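Side-chain contact in cytoadherence-linked asexual protein (Toxoplasma gondii, PDB 4Z80), which probably acts as a RON2-like partner of the surface protein AMA4, this segment binding AMA4, in the moving junction used to invade host cells: residues I6-Q10 with S11-P15. Numbering follows the deposited sequence.
Sequences IVQNQ and SSLAP
Gln8 reaches forward along the chain to Ser12, and its side chain can be followed atom by atom. CB already lies 3.5 Å from Ser12 OG. CG stands between the backbone N and the carbonyl carbon (chi1 67°), and from there the chain runs out extended, with CG and CD passing close to the same hydroxyl. At the tip the amide divides its work: OE1 comes within 4.0 Å of Leu13 CD1, the two side chains crossing at about a right angle, while NE2 donates to Ser12 OG over 2.7 Å. That bond is fairly straight, 156° at the hydrogen, and the hydroxyl oxygen lies almost in the amide plane. Ser12 OG is also hydrogen-bonded to His128 NE2 of the AMA4 chain, so two nitrogens grip it.

Asn9, next along, is the N-cap of helix 10-17, the one helix of this RON2-like peptide. Its OD1 accepts from Ser12 N at 2.9 Å, with the donor tilted 27° from the carbonyl plane. Ser12 CB tucks in 3.2 Å from Asn9 OD1. The backbone O of Asn9 accepts from Leu13 N, 3.1 Å away. The capping amide is buried against the receptor: OD1 also receives Tyr268 N of the AMA4 chain, and ND2 gives to Trp266 O of that chain.

Gln10, the first residue of the helix, bends at chi2 and lies side by side with Leu13, its OE1 4.1 Å from Leu13 CD2. Its backbone O accepts a weak bond from Ala14 N, and Ala14 CB packs 3.4 Å from Gln10 O.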
loop_
_atom_site.group_PDB
_atom_site.type_symbol
_atom_site.label_atom_id
_atom_site.label_comp_id
_atom_site.label_asym_id
_atom_site.label_seq_id
_atom_site.Cartn_x
_atom_site.Cartn_y
_atom_site.Cartn_z
ATOM N N ILE B 6 5.486 28.934 -13.369
ATOM C CA ILE B 6 5.215 27.501 -13.460
ATOM C C ILE B 6 5.154 26.892 -12.068
ATOM O O ILE B 6 6.057 27.109 -11.257
ATOM C CB ILE B 6 6.297 26.742 -14.258
ATOM C CG1 ILE B 6 6.735 27.515 -15.509
ATOM C CG2 ILE B 6 5.790 25.355 -14.639
ATOM C CD1 ILE B 6 8.245 27.612 -15.646
ATOM N N VAL B 7 4.107 26.122 -11.789
ATOM C CA VAL B 7 4.020 25.430 -10.507
ATOM C C VAL B 7 4.813 24.130 -10.566
ATOM O O VAL B 7 4.596 23.283 -11.429
ATOM C CB VAL B 7 2.565 25.127 -10.102
ATOM C CG1 VAL B 7 2.526 24.345 -8.793
ATOM C CG2 VAL B 7 1.780 26.424 -9.961
ATOM N N GLN B 8 5.743 23.989 -9.634
ATOM C CA GLN B 8 6.487 22.750 -9.476
ATOM C C GLN B 8 6.975 22.681 -8.046
ATOM O O GLN B 8 7.143 23.718 -7.395
ATOM C CB GLN B 8 7.658 22.680 -10.458
ATOM C CG GLN B 8 8.742 23.698 -10.186
ATOM C CD GLN B 8 9.742 23.822 -11.324
ATOM O OE1 GLN B 8 10.037 24.930 -11.777
ATOM N NE2 GLN B 8 10.277 22.692 -11.783
ATOM N N ASN B 9 7.193 21.473 -7.538
ATOM C CA ASN B 9 7.706 21.343 -6.188
ATOM C C ASN B 9 9.221 21.460 -6.189
ATOM O O ASN B 9 9.843 21.614 -7.236
ATOM C CB ASN B 9 7.246 20.034 -5.525
ATOM C CG ASN B 9 7.802 18.774 -6.182
ATOM O OD1 ASN B 9 8.624 18.813 -7.096
ATOM N ND2 ASN B 9 7.329 17.627 -5.697
ATOM N N GLN B 10 9.805 21.419 -5.003
ATOM C CA GLN B 10 11.230 21.691 -4.874
ATOM C C GLN B 10 12.083 20.598 -5.503
ATOM O O GLN B 10 13.149 20.884 -6.044
ATOM C CB GLN B 10 11.605 21.874 -3.404
ATOM C CG GLN B 10 11.032 23.144 -2.804
ATOM C CD GLN B 10 11.612 24.404 -3.427
ATOM O OE1 GLN B 10 12.782 24.445 -3.811
ATOM N NE2 GLN B 10 10.786 25.437 -3.538
ATOM N N SER B 11 11.632 19.348 -5.455
ATOM C CA SER B 11 12.428 18.276 -6.040
ATOM C C SER B 11 12.437 18.368 -7.568
ATOM O O SER B 11 13.411 17.975 -8.214
ATOM C CB SER B 11 11.920 16.914 -5.575
ATOM O OG SER B 11 12.342 16.677 -4.242
ATOM N N SER B 12 11.366 18.909 -8.144
ATOM C CA SER B 12 11.309 19.167 -9.583
ATOM C C SER B 12 12.266 20.285 -9.974
ATOM O O SER B 12 12.970 20.200 -10.985
ATOM C CB SER B 12 9.877 19.522 -10.003
ATOM O OG SER B 12 9.835 20.075 -11.312
ATOM N N LEU B 13 12.292 21.334 -9.162
ATOM C CA LEU B 13 13.165 22.469 -9.420
ATOM C C LEU B 13 14.637 22.112 -9.185
ATOM O O LEU B 13 15.529 22.699 -9.802
ATOM C CB LEU B 13 12.758 23.645 -8.530
ATOM C CG LEU B 13 13.606 24.912 -8.631
ATOM C CD1 LEU B 13 13.616 25.439 -10.055
ATOM C CD2 LEU B 13 13.075 25.962 -7.661
ATOM N N ALA B 14 14.884 21.141 -8.310
ATOM C CA ALA B 14 16.242 20.856 -7.825
ATOM C C ALA B 14 17.302 20.691 -8.932
ATOM O O ALA B 14 18.365 21.297 -8.844
ATOM C CB ALA B 14 16.232 19.618 -6.928
ATOM N N PRO B 15 17.034 19.877 -9.969
ATOM C CA PRO B 15 18.081 19.712 -10.992
ATOM C C PRO B 15 18.477 21.011 -11.690
ATOM O O PRO B 15 19.584 21.112 -12.208
ATOM C CB PRO B 15 17.456 18.727 -11.996
ATOM C CG PRO B 15 16.027 18.583 -11.604
ATOM C CD PRO B 15 15.907 18.955 -10.176
#